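Local coordinates for protein putative alpha-galactosidase (Bacteroides fragilis, PDB 4NZJ) that probably hydrolyses terminal, non-reducing alpha-D-galactose residues from alpha-D-galactosides, as a member of glycosyl hydrolase family 27, at residues K7-K12 and G37-Q42; G11-N16 and A77-G82; D70-L75 and Q87-I92; K413-F418 and Y471-T476. All coordinates share one frame; numbering follows the deposited sequence. Where two conformers were deposited one is given.

Contact 1 of 4, residues K7-K12 and G37-Q42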
loop_
_atom_site.group_PDB
_atom_site.type_symbol
_atom_site.label_atom_id
_atom_site.label_comp_id
_atom_site.label_asym_id
_atom_site.label_seq_id
_atom_site.Cartn_x
_atom_site.Cartn_y
_atom_site.Cartn_z
ATOM N N LYS A 7 -6.670 20.787 -5.623
ATOM C CA LYS A 7 -7.212 19.461 -5.896
ATOM C C LYS A 7 -6.335 18.708 -6.896
ATOM O O LYS A 7 -5.455 19.291 -7.537
ATOM C CB LYS A 7 -8.650 19.561 -6.412
ATOM C CG LYS A 7 -9.619 20.131 -5.386
ATOM C CD LYS A 7 -11.043 20.171 -5.913
ATOM C CE LYS A 7 -12.003 20.707 -4.861
ATOM N NZ LYS A 7 -13.425 20.640 -5.301
ATOM N N VAL A 8 -6.591 17.411 -7.020
ATOM C CA VAL A 8 -5.723 16.517 -7.786
ATOM C C VAL A 8 -5.606 16.885 -9.271
ATOM O O VAL A 8 -4.534 16.733 -9.850
ATOM C CB VAL A 8 -6.138 15.028 -7.611
ATOM C CG1 VAL A 8 -7.510 14.750 -8.204
ATOM C CG2 VAL A 8 -5.095 14.101 -8.220
ATOM N N PHE A 9 -6.686 17.374 -9.882
ATOM C CA PHE A 9 -6.654 17.733 -11.299
ATOM C C PHE A 9 -6.737 19.239 -11.541
ATOM O O PHE A 9 -7.333 19.689 -12.518
ATOM C CB PHE A 9 -7.748 16.991 -12.067
ATOM C CG PHE A 9 -7.628 15.496 -11.974
ATOM C CD1 PHE A 9 -6.438 14.863 -12.315
ATOM C CD2 PHE A 9 -8.695 14.722 -11.546
ATOM C CE1 PHE A 9 -6.313 13.489 -12.226
ATOM C CE2 PHE A 9 -8.574 13.342 -11.455
ATOM C CZ PHE A 9 -7.383 12.726 -11.797
ATOM N N GLU A 10 -6.123 20.016 -10.662
ATOM C CA GLU A 10 -6.000 21.452 -10.906
ATOM C C GLU A 10 -4.596 21.942 -10.591
ATOM O O GLU A 10 -3.867 21.324 -9.818
ATOM C CB GLU A 10 -7.049 22.237 -10.115
ATOM C CG GLU A 10 -6.859 22.231 -8.610
ATOM C CD GLU A 10 -7.764 23.225 -7.895
ATOM O OE1 GLU A 10 -7.940 24.358 -8.395
ATOM O OE2 GLU A 10 -8.294 22.874 -6.820
ATOM N N GLY A 11 -4.227 23.061 -11.209
ATOM C CA GLY A 11 -2.933 23.679 -10.976
ATOM C C GLY A 11 -1.830 23.128 -11.855
ATOM O O GLY A 11 -2.065 22.298 -12.742
ATOM N N LYS A 12 -0.618 23.610 -11.604
ATOM C CA LYS A 12 0.561 23.156 -12.323
ATOM C C LYS A 12 0.865 21.709 -11.945
ATOM O O LYS A 12 0.399 21.230 -10.905
ATOM C CB LYS A 12 1.761 24.061 -12.023
ATOM C CG LYS A 12 2.289 23.998 -10.596
ATOM C CD LYS A 12 3.498 24.907 -10.415
ATOM C CE LYS A 12 4.770 24.277 -10.970
ATOM N NZ LYS A 12 5.842 25.285 -11.198
ATOM N N GLY A 37 -2.419 17.740 -11.214
ATOM C CA GLY A 37 -2.420 18.952 -12.028
ATOM C C GLY A 37 -3.479 18.924 -13.103
ATOM O O GLY A 37 -4.010 17.864 -13.446
ATOM N N GLN A 38 -3.787 20.093 -13.657
ATOM C CA GLN A 38 -4.825 20.156 -14.677
ATOM C C GLN A 38 -4.379 19.400 -15.929
ATOM O O GLN A 38 -3.188 19.333 -16.237
ATOM C CB GLN A 38 -5.222 21.604 -14.993
ATOM C CG GLN A 38 -4.382 22.307 -16.043
ATOM C CD GLN A 38 -5.051 23.571 -16.549
ATOM O OE1 GLN A 38 -5.678 24.298 -15.780
ATOM N NE2 GLN A 38 -4.923 23.837 -17.844
ATOM N N ARG A 39 -5.348 18.809 -16.623
ATOM C CA ARG A 39 -5.111 18.155 -17.905
ATOM C C ARG A 39 -5.529 19.098 -19.038
ATOM O O ARG A 39 -6.323 20.012 -18.811
ATOM C CB ARG A 39 -5.886 16.833 -17.978
ATOM C CG ARG A 39 -5.083 15.611 -17.556
ATOM C CD ARG A 39 -4.587 15.670 -16.114
ATOM N NE ARG A 39 -3.836 14.459 -15.786
ATOM C CZ ARG A 39 -3.126 14.262 -14.675
ATOM N NH1 ARG A 39 -3.046 15.193 -13.732
ATOM N NH2 ARG A 39 -2.492 13.108 -14.507
ATOM N N PRO A 40 -5.010 18.879 -20.262
ATOM C CA PRO A 40 -4.113 17.797 -20.693
ATOM C C PRO A 40 -2.681 17.922 -20.166
ATOM O O PRO A 40 -2.216 19.023 -19.855
ATOM C CB PRO A 40 -4.141 17.901 -22.223
ATOM C CG PRO A 40 -4.479 19.317 -22.497
ATOM C CD PRO A 40 -5.397 19.746 -21.391
HETATM N N MSE A 41 -2.008 16.777 -20.077
HETATM C CA MSE A 41 -0.669 16.682 -19.491
HETATM C C MSE A 41 0.253 15.999 -20.465
HETATM O O MSE A 41 -0.165 15.110 -21.203
HETATM C CB MSE A 41 -0.817 15.873 -18.198
HETATM C CG MSE A 41 0.455 15.708 -17.362
HETATM SE SE MSE A 41 0.893 17.344 -16.355
HETATM C CE MSE A 41 -0.460 17.203 -14.928
ATOM N N GLN A 42 1.518 16.409 -20.465
ATOM C CA GLN A 42 2.549 15.774 -21.281
ATOM C C GLN A 42 3.732 15.408 -20.393
ATOM O O GLN A 42 4.145 16.200 -19.544
ATOM C CB GLN A 42 3.003 16.711 -22.401
ATOM C CG GLN A 42 4.251 16.244 -23.137
ATOM C CD GLN A 42 4.550 17.076 -24.365
ATOM O OE1 GLN A 42 5.535 17.811 -24.401
ATOM N NE2 GLN A 42 3.695 16.970 -25.378
HETATM O O HOH W 1 -7.828 18.923 -15.533
HETATM O O HOH W 2 -6.329 24.237 -12.846
#
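Gly37 N gives a nearly straight hydrogen bond to Val8 O, 2.7 Å long. Val8 lies in the type I turn from Lys7 to Glu10, and Lys7 N also bonds Glu10 OE2, across the ends of the turn. Gly37 is buried, and its CA lies against the carbonyl oxygens of Glu10 and Gly11. Its phi of 131° suits glycine. The oxygen of Gly37 receives the CA-H of Phe9. Gln38 N then bonds Gly11 O at 2.9 Å. Gln38 CA comes 3.3 Å from Phe9 O, a CA-H...O contact. Gln38 OE1 takes a hydrogen from a water that accepts from Gly11 N. Arg39 N donates to a second water, which bonds back to Phe9 O at 3.1 Å. Arg39 NH1 ends at the edge of the Phe9 ring, 3.7 Å from Phe9 CD1. The ring edge lies over one face of the guanidinium, with the two planes 82° apart. The same NH1 bonds Gly37 O, within the guanidinium plane, and Thr35 O, while NH2 makes a salt bridge with Asp133. Backbone groups and two waters therefore carry most of the polar contact between these two surface loops.

Contact 2 of 4, residues G11-N16 and A77-G82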
loop_
_atom_site.group_PDB
_atom_site.type_symbol
_atom_site.label_atom_id
_atom_site.label_comp_id
_atom_site.label_asym_id
_atom_site.label_seq_id
_atom_site.Cartn_x
_atom_site.Cartn_y
_atom_site.Cartn_z
ATOM N N GLY A 11 -4.227 23.061 -11.209
ATOM C CA GLY A 11 -2.933 23.679 -10.976
ATOM C C GLY A 11 -1.830 23.128 -11.855
ATOM O O GLY A 11 -2.065 22.298 -12.742
ATOM N N LYS A 12 -0.618 23.610 -11.604
ATOM C CA LYS A 12 0.561 23.156 -12.323
ATOM C C LYS A 12 0.865 21.709 -11.945
ATOM O O LYS A 12 0.399 21.230 -10.905
ATOM C CB LYS A 12 1.761 24.061 -12.023
ATOM C CG LYS A 12 2.289 23.998 -10.596
ATOM C CD LYS A 12 3.498 24.907 -10.415
ATOM C CE LYS A 12 4.770 24.277 -10.970
ATOM N NZ LYS A 12 5.842 25.285 -11.198
ATOM N N PRO A 13 1.647 21.007 -12.781
ATOM C CA PRO A 13 1.903 19.597 -12.491
ATOM C C PRO A 13 2.637 19.409 -11.174
ATOM O O PRO A 13 3.416 20.273 -10.770
ATOM C CB PRO A 13 2.790 19.144 -13.658
ATOM C CG PRO A 13 2.602 20.166 -14.719
ATOM C CD PRO A 13 2.365 21.448 -13.987
ATOM N N ARG A 14 2.359 18.298 -10.504
ATOM C CA ARG A 14 3.093 17.893 -9.314
ATOM C C ARG A 14 3.319 16.394 -9.448
ATOM O O ARG A 14 2.372 15.613 -9.350
ATOM C CB ARG A 14 2.305 18.234 -8.034
ATOM C CG ARG A 14 1.804 19.676 -8.012
ATOM C CD ARG A 14 1.008 20.053 -6.772
ATOM N NE ARG A 14 -0.334 19.469 -6.695
ATOM C CZ ARG A 14 -1.383 19.810 -7.450
ATOM N NH1 ARG A 14 -1.285 20.721 -8.414
ATOM N NH2 ARG A 14 -2.551 19.208 -7.249
ATOM N N ILE A 15 4.561 15.998 -9.720
ATOM C CA ILE A 15 4.904 14.579 -9.810
ATOM C C ILE A 15 4.994 14.032 -8.389
ATOM O O ILE A 15 5.796 14.508 -7.578
ATOM C CB ILE A 15 6.226 14.333 -10.563
ATOM C CG1 ILE A 15 6.088 14.790 -12.019
ATOM C CG2 ILE A 15 6.618 12.859 -10.501
ATOM C CD1 ILE A 15 7.394 14.833 -12.790
ATOM N N ASN A 16 4.154 13.046 -8.104
ATOM C CA ASN A 16 3.993 12.522 -6.752
ATOM C C ASN A 16 4.817 11.262 -6.502
ATOM O O ASN A 16 5.417 10.701 -7.424
ATOM C CB ASN A 16 2.505 12.264 -6.478
ATOM C CG ASN A 16 1.663 13.526 -6.594
ATOM O OD1 ASN A 16 2.029 14.574 -6.062
ATOM N ND2 ASN A 16 0.528 13.432 -7.287
ATOM N N ALA A 77 6.857 16.676 -16.127
ATOM C CA ALA A 77 5.449 16.740 -16.486
ATOM C C ALA A 77 5.136 18.189 -16.793
ATOM O O ALA A 77 5.573 19.074 -16.058
ATOM C CB ALA A 77 4.588 16.242 -15.339
ATOM N N GLU A 78 4.393 18.421 -17.878
ATOM C CA GLU A 78 4.063 19.768 -18.347
ATOM C C GLU A 78 2.576 19.889 -18.663
ATOM O O GLU A 78 2.011 19.015 -19.318
ATOM C CB GLU A 78 4.829 20.091 -19.635
ATOM C CG GLU A 78 6.336 19.912 -19.576
ATOM C CD GLU A 78 6.988 20.095 -20.936
ATOM O OE1 GLU A 78 6.759 19.254 -21.834
ATOM O OE2 GLU A 78 7.731 21.085 -21.111
ATOM N N ASN A 79 1.955 20.977 -18.217
ATOM C CA ASN A 79 0.609 21.338 -18.656
ATOM C C ASN A 79 0.564 22.841 -18.970
ATOM O O ASN A 79 1.603 23.513 -18.956
ATOM C CB ASN A 79 -0.461 20.907 -17.635
ATOM C CG ASN A 79 -0.389 21.672 -16.323
ATOM O OD1 ASN A 79 0.229 22.729 -16.230
ATOM N ND2 ASN A 79 -1.043 21.133 -15.295
ATOM N N ALA A 80 -0.625 23.364 -19.250
ATOM C CA ALA A 80 -0.792 24.779 -19.596
ATOM C C ALA A 80 -0.308 25.754 -18.510
ATOM O O ALA A 80 0.029 26.899 -18.816
ATOM C CB ALA A 80 -2.249 25.062 -19.938
ATOM N N LEU A 81 -0.273 25.302 -17.256
ATOM C CA LEU A 81 0.055 26.168 -16.122
ATOM C C LEU A 81 1.498 26.067 -15.622
ATOM O O LEU A 81 1.921 26.901 -14.822
ATOM C CB LEU A 81 -0.907 25.901 -14.960
ATOM C CG LEU A 81 -2.395 26.101 -15.269
ATOM C CD1 LEU A 81 -3.234 25.779 -14.043
ATOM C CD2 LEU A 81 -2.677 27.515 -15.752
ATOM N N GLY A 82 2.257 25.071 -16.075
ATOM C CA GLY A 82 3.662 24.961 -15.666
ATOM C C GLY A 82 4.273 23.578 -15.805
ATOM O O GLY A 82 3.759 22.733 -16.543
#
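Asn79 uses both ends of its side-chain amide at once, with the Pro13 ring packed against it. ND2 donates to Gly11 O at 3.0 Å, in the carbonyl plane and on a lone pair. It has a second acceptor in Gln38 O. OD1 turns back to its own chain and accepts from Leu81 N at 2.8 Å, an Asx turn, with the donor above the carbonyl plane. Gly82 N makes a weak bond to the same OD1. The type I turn from Asn79 to Gly82 is thus tied to the loop at Gly11. Pro13 CD lies 3.4 Å from Asn79 OD1 and 3.2 Å from Gly82 O, and Pro13 CG rests on Ala77 O. The CB atoms of Pro13 and Ala77 meet at 3.8 Å. Ile15 CG1 touches the same Ala77 CB at 3.9 Å, and CD1 at the end of that branch lies by Ala77 N. Leu81 CD1 touches Gly11 CA and C. The contact brings strand 14-15 and the loop before it against the end of strand 69-79 and the turn that leads into strand 82-92. Ile33 of strand 28-36 packs on Ile15, and Trp43 of strand 42-46 on Ala77.

Contact 3 of 4, residues D70-L75 and Q87-I92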
loop_
_atom_site.group_PDB
_atom_site.type_symbol
_atom_site.label_atom_id
_atom_site.label_comp_id
_atom_site.label_asym_id
_atom_site.label_seq_id
_atom_site.Cartn_x
_atom_site.Cartn_y
_atom_site.Cartn_z
ATOM N N ASP A 70 21.234 0.652 -10.069
ATOM C CA ASP A 70 20.384 1.804 -9.776
ATOM C C ASP A 70 20.527 2.801 -10.918
ATOM O O ASP A 70 21.637 3.152 -11.309
ATOM C CB ASP A 70 20.798 2.483 -8.461
ATOM C CG ASP A 70 20.248 1.788 -7.233
ATOM O OD1 ASP A 70 19.792 0.630 -7.335
ATOM O OD2 ASP A 70 20.261 2.409 -6.149
ATOM N N TYR A 71 19.393 3.252 -11.442
ATOM C CA TYR A 71 19.349 4.185 -12.555
ATOM C C TYR A 71 18.530 5.402 -12.145
ATOM O O TYR A 71 17.367 5.272 -11.772
ATOM C CB TYR A 71 18.698 3.510 -13.757
ATOM C CG TYR A 71 19.426 2.269 -14.206
ATOM C CD1 TYR A 71 19.150 1.029 -13.631
ATOM C CD2 TYR A 71 20.407 2.334 -15.193
ATOM C CE1 TYR A 71 19.828 -0.112 -14.033
ATOM C CE2 TYR A 71 21.085 1.198 -15.606
ATOM C CZ TYR A 71 20.790 -0.022 -15.023
ATOM O OH TYR A 71 21.455 -1.153 -15.431
ATOM N N THR A 72 19.142 6.579 -12.202
ATOM C CA THR A 72 18.467 7.816 -11.823
ATOM C C THR A 72 17.956 8.517 -13.078
ATOM O O THR A 72 18.730 8.893 -13.950
ATOM C CB THR A 72 19.400 8.750 -11.031
ATOM O OG1 THR A 72 19.824 8.086 -9.833
ATOM C CG2 THR A 72 18.687 10.049 -10.655
ATOM N N VAL A 73 16.638 8.671 -13.150
ATOM C CA VAL A 73 15.960 9.258 -14.289
ATOM C C VAL A 73 15.369 10.596 -13.865
ATOM O O VAL A 73 14.860 10.726 -12.755
ATOM C CB VAL A 73 14.829 8.324 -14.768
ATOM C CG1 VAL A 73 14.152 8.866 -16.020
ATOM C CG2 VAL A 73 15.383 6.929 -15.021
ATOM N N THR A 74 15.440 11.590 -14.739
ATOM C CA THR A 74 14.804 12.875 -14.465
ATOM C C THR A 74 13.487 12.951 -15.231
ATOM O O THR A 74 13.480 12.946 -16.459
ATOM C CB THR A 74 15.724 14.046 -14.834
ATOM O OG1 THR A 74 16.950 13.919 -14.108
ATOM C CG2 THR A 74 15.073 15.382 -14.489
ATOM N N LEU A 75 12.381 12.998 -14.494
ATOM C CA LEU A 75 11.048 13.047 -15.084
ATOM C C LEU A 75 10.555 14.475 -15.152
ATOM O O LEU A 75 10.837 15.278 -14.266
ATOM C CB LEU A 75 10.060 12.235 -14.255
ATOM C CG LEU A 75 10.424 10.781 -13.971
ATOM C CD1 LEU A 75 9.405 10.160 -13.035
ATOM C CD2 LEU A 75 10.532 10.002 -15.271
ATOM N N GLN A 87 13.226 13.558 -9.759
ATOM C CA GLN A 87 14.066 12.384 -9.960
ATOM C C GLN A 87 13.266 11.118 -9.661
ATOM O O GLN A 87 12.411 11.102 -8.771
ATOM C CB GLN A 87 15.301 12.422 -9.049
ATOM C CG GLN A 87 16.154 13.680 -9.139
ATOM C CD GLN A 87 16.960 13.767 -10.418
ATOM O OE1 GLN A 87 16.414 14.010 -11.493
ATOM N NE2 GLN A 87 18.275 13.593 -10.304
ATOM N N LEU A 88 13.549 10.062 -10.413
ATOM C CA LEU A 88 13.052 8.722 -10.112
ATOM C C LEU A 88 14.238 7.772 -10.141
ATOM O O LEU A 88 15.000 7.759 -11.106
ATOM C CB LEU A 88 12.006 8.279 -11.134
ATOM C CG LEU A 88 11.532 6.822 -11.053
ATOM C CD1 LEU A 88 10.719 6.572 -9.790
ATOM C CD2 LEU A 88 10.728 6.446 -12.287
ATOM N N VAL A 89 14.398 6.987 -9.079
ATOM C CA VAL A 89 15.431 5.960 -9.046
ATOM C C VAL A 89 14.785 4.625 -9.390
ATOM O O VAL A 89 13.802 4.222 -8.762
ATOM C CB VAL A 89 16.129 5.890 -7.673
ATOM C CG1 VAL A 89 17.080 4.699 -7.606
ATOM C CG2 VAL A 89 16.879 7.186 -7.414
ATOM N N ILE A 90 15.323 3.960 -10.410
ATOM C CA ILE A 90 14.876 2.622 -10.779
ATOM C C ILE A 90 15.953 1.632 -10.357
ATOM O O ILE A 90 17.089 1.724 -10.808
ATOM C CB ILE A 90 14.617 2.506 -12.294
ATOM C CG1 ILE A 90 13.505 3.478 -12.700
ATOM C CG2 ILE A 90 14.244 1.073 -12.668
ATOM C CD1 ILE A 90 13.268 3.578 -14.194
ATOM N N ARG A 91 15.591 0.697 -9.481
ATOM C CA ARG A 91 16.525 -0.323 -9.027
ATOM C C ARG A 91 16.149 -1.642 -9.666
ATOM O O ARG A 91 15.055 -2.170 -9.430
ATOM C CB ARG A 91 16.515 -0.460 -7.502
ATOM C CG ARG A 91 17.427 -1.579 -6.987
ATOM C CD ARG A 91 17.614 -1.490 -5.483
ATOM N NE ARG A 91 18.160 -0.187 -5.119
ATOM C CZ ARG A 91 18.008 0.408 -3.937
ATOM N NH1 ARG A 91 17.338 -0.183 -2.953
ATOM N NH2 ARG A 91 18.540 1.606 -3.736
ATOM N N ILE A 92 17.052 -2.158 -10.495
ATOM C CA ILE A 92 16.883 -3.468 -11.091
ATOM C C ILE A 92 17.743 -4.438 -10.292
ATOM O O ILE A 92 18.954 -4.265 -10.183
ATOM C CB ILE A 92 17.274 -3.468 -12.582
ATOM C CG1 ILE A 92 16.440 -2.428 -13.348
ATOM C CG2 ILE A 92 17.093 -4.855 -13.188
ATOM C CD1 ILE A 92 14.940 -2.631 -13.288
#
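Asp70 and Arg91 form a side-on salt bridge. Arg91 NE bonds Asp70 OD1 at 2.9 Å and NH2 bonds OD2 at 3.1 Å. Both oxygens use their syn lone pairs, and the two flat groups are only 9° from coplanar. The arginine chain bends at chi3 (-57°), which places NE beside the carboxylate. Its NH1 has a second acid, Glu95. A further polar pair lies at the far end of the same face. Thr74 OG1 donates to Gln87 OE1 at 2.7 Å, on a lone pair, while Gln87 NE2 rests against Thr72 CG2. Tyr71 and Ile90 exchange N-H...O bonds both ways, and so do Val73 and Leu88. Apolar packing fills the other face. Leu75 CD1 meets Leu88 CB at 3.7 Å, and Val73 CG2 meets Ile90 CD1 at 4.0 Å. Tyr71 CE1 reaches Ile92 CG1, and its ring edge lies by Ile90 O. Tyr71 OH bonds Ser67 O. Phe29, Phe31 and Ile33 of strand 28-36 pack on Ile90, Leu88 and Leu75. This is an antiparallel beta hairpin with one mainly polar face, interrupted by Val89, and one apolar face turned to strand 28-36, as expected of a two-sheet sandwich such as the N-terminal Ig-like domain.

Contact 4 of 4, residues K413-F418 and Y471-T476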
loop_
_atom_site.group_PDB
_atom_site.type_symbol
_atom_site.label_atom_id
_atom_site.label_comp_id
_atom_site.label_asym_id
_atom_site.label_seq_id
_atom_site.Cartn_x
_atom_site.Cartn_y
_atom_site.Cartn_z
ATOM N N LYS A 413 12.326 14.273 10.801
ATOM C CA LYS A 413 11.500 13.303 11.515
ATOM C C LYS A 413 10.034 13.702 11.406
ATOM O O LYS A 413 9.674 14.833 11.734
ATOM C CB LYS A 413 11.885 13.239 12.997
ATOM C CG LYS A 413 13.176 12.493 13.293
ATOM C CD LYS A 413 13.442 12.439 14.791
ATOM C CE LYS A 413 14.692 11.638 15.119
ATOM N NZ LYS A 413 15.946 12.331 14.709
ATOM N N ALA A 414 9.192 12.784 10.944
ATOM C CA ALA A 414 7.751 12.995 10.983
ATOM C C ALA A 414 7.268 12.597 12.376
ATOM O O ALA A 414 7.682 11.566 12.910
ATOM C CB ALA A 414 7.044 12.173 9.917
ATOM N N VAL A 415 6.412 13.430 12.966
ATOM C CA VAL A 415 5.886 13.199 14.302
ATOM C C VAL A 415 4.367 13.263 14.238
ATOM O O VAL A 415 3.811 14.260 13.783
ATOM C CB VAL A 415 6.421 14.244 15.303
ATOM C CG1 VAL A 415 5.778 14.071 16.679
ATOM C CG2 VAL A 415 7.938 14.159 15.402
ATOM N N ALA A 416 3.703 12.201 14.687
ATOM C CA ALA A 416 2.244 12.160 14.720
ATOM C C ALA A 416 1.772 12.151 16.162
ATOM O O ALA A 416 2.190 11.295 16.944
ATOM C CB ALA A 416 1.726 10.931 13.996
ATOM N N CYS A 417 0.910 13.104 16.502
ATOM C CA CYS A 417 0.278 13.172 17.814
ATOM C C CYS A 417 -1.143 12.674 17.659
ATOM O O CYS A 417 -1.945 13.301 16.974
ATOM C CB CYS A 417 0.274 14.605 18.335
ATOM S SG CYS A 417 1.910 15.355 18.425
ATOM N N PHE A 418 -1.444 11.535 18.273
ATOM C CA PHE A 418 -2.704 10.850 18.037
ATOM C C PHE A 418 -3.509 10.740 19.314
ATOM O O PHE A 418 -3.099 10.082 20.264
ATOM C CB PHE A 418 -2.431 9.470 17.450
ATOM C CG PHE A 418 -3.632 8.567 17.409
ATOM C CD1 PHE A 418 -4.852 9.015 16.915
ATOM C CD2 PHE A 418 -3.533 7.244 17.846
ATOM C CE1 PHE A 418 -5.950 8.170 16.865
ATOM C CE2 PHE A 418 -4.627 6.397 17.801
ATOM C CZ PHE A 418 -5.837 6.858 17.311
ATOM N N TYR A 471 3.367 16.411 11.938
ATOM C CA TYR A 471 4.344 17.466 11.761
ATOM C C TYR A 471 5.642 16.865 11.250
ATOM O O TYR A 471 5.920 15.697 11.500
ATOM C CB TYR A 471 4.601 18.160 13.099
ATOM C CG TYR A 471 3.353 18.723 13.730
ATOM C CD1 TYR A 471 2.524 17.922 14.508
ATOM C CD2 TYR A 471 2.981 20.047 13.523
ATOM C CE1 TYR A 471 1.369 18.429 15.074
ATOM C CE2 TYR A 471 1.824 20.563 14.087
ATOM C CZ TYR A 471 1.024 19.744 14.862
ATOM O OH TYR A 471 -0.127 20.236 15.431
ATOM N N ILE A 472 6.423 17.648 10.516
ATOM C CA ILE A 472 7.763 17.215 10.120
ATOM C C ILE A 472 8.780 18.175 10.722
ATOM O O ILE A 472 8.781 19.369 10.417
ATOM C CB ILE A 472 7.937 17.119 8.586
ATOM C CG1 ILE A 472 6.878 16.199 7.983
ATOM C CG2 ILE A 472 9.337 16.611 8.250
ATOM C CD1 ILE A 472 6.927 16.107 6.470
ATOM N N PHE A 473 9.643 17.640 11.585
ATOM C CA PHE A 473 10.619 18.438 12.313
ATOM C C PHE A 473 11.989 18.373 11.653
ATOM O O PHE A 473 12.443 17.296 11.267
ATOM C CB PHE A 473 10.743 17.942 13.761
ATOM C CG PHE A 473 9.623 18.386 14.664
ATOM C CD1 PHE A 473 8.403 17.734 14.650
ATOM C CD2 PHE A 473 9.801 19.442 15.551
ATOM C CE1 PHE A 473 7.374 18.131 15.491
ATOM C CE2 PHE A 473 8.777 19.841 16.397
ATOM C CZ PHE A 473 7.562 19.184 16.365
ATOM N N GLY A 474 12.634 19.529 11.525
ATOM C CA GLY A 474 14.033 19.615 11.106
ATOM C C GLY A 474 14.245 20.264 9.752
ATOM O O GLY A 474 13.299 20.480 8.998
ATOM N N LYS A 475 15.501 20.590 9.459
ATOM C CA LYS A 475 15.901 21.080 8.143
ATOM C C LYS A 475 16.418 19.911 7.312
ATOM O O LYS A 475 16.960 18.946 7.856
ATOM C CB LYS A 475 16.990 22.146 8.273
ATOM C CG LYS A 475 16.530 23.430 8.942
ATOM N N THR A 476 16.247 19.998 5.997
ATOM C CA THR A 476 16.697 18.945 5.086
ATOM C C THR A 476 18.218 18.966 4.921
ATOM O O THR A 476 18.855 20.006 5.107
ATOM C CB THR A 476 16.053 19.099 3.696
ATOM O OG1 THR A 476 16.366 20.391 3.165
ATOM C CG2 THR A 476 14.541 18.944 3.785
#
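Val415 pairs with Tyr471, and Lys413 with Phe473, in an antiparallel strand pairing inside the C-terminal beta domain, where strand 413-419 lies beside strand 468-473. The short segments run at 144° to each other. Two hydrogen-bonded pairs hold them, with two bonds in each. Val415 N donates to Tyr471 O at 2.7 Å, and Tyr471 N returns to Val415 O. Phe473 N bonds Lys413 O at 2.8 Å, and Lys413 N bonds Phe473 O at 3.1 Å. Between them sits the non-hydrogen-bonded pair of Ala414 and Ile472. There Ala414 CA approaches Tyr471 O at 3.3 Å, and Ile472 CA approaches Lys413 O, both as CA-H...O contacts.

Lys413, Val415, Tyr471 and Phe473 share one face of the sheet. Val415 CG2 touches Phe473 CD1 at 3.7 Å, and Val415 CB lies near CE1. With CG1 anti to the backbone N (chi1 175°), CG2 is the methyl that meets the ring. Lys413 O lies at the edge of the Phe473 ring, and Val415 O at the edge of the Tyr471 ring, 3.9 Å from Tyr471 CD1. In the conformer given, the lysine chain leads away from the partner strand and its NZ bonds Asp436 O. On the opposite face Ala414 CB and Ile472 CG1 are 4.5 Å apart.

Phe439 meets Phe473 edge-to-face, and Leu437 packs on Val415. Strand 401-407 flanks strand 413-419, and strand 441-444 flanks strand 468-473, so both strands are interior to their sheet. Helix 341-353 lies against the face of Ala414, with Met353 touching Ala414 and Ala416.

Overall arrangement
Contacts 1, 2 and 3 belong to the N-terminal Ig-like region, and contact 4 to the C-terminal beta domain. Contacts 1 and 2 are neighbours, their centres about 6 Å apart. They share Gly11 and Lys12, and Gly11 O takes bonds from both partner segments. Contact 3 shares strand 69-79 with contact 2, about 20 Å away between centres, and the two touch where Ile15 CD1 packs on Leu75 O. Contact 1 lies about 8 Å from contact 3 at the nearest atoms. Contact 4 stands apart, with centres 27 to 29 Å from the others. None uses a strand of the catalytic barrel, but contacts 1 and 4 touch its domain, through Asp133 and helix 341-353.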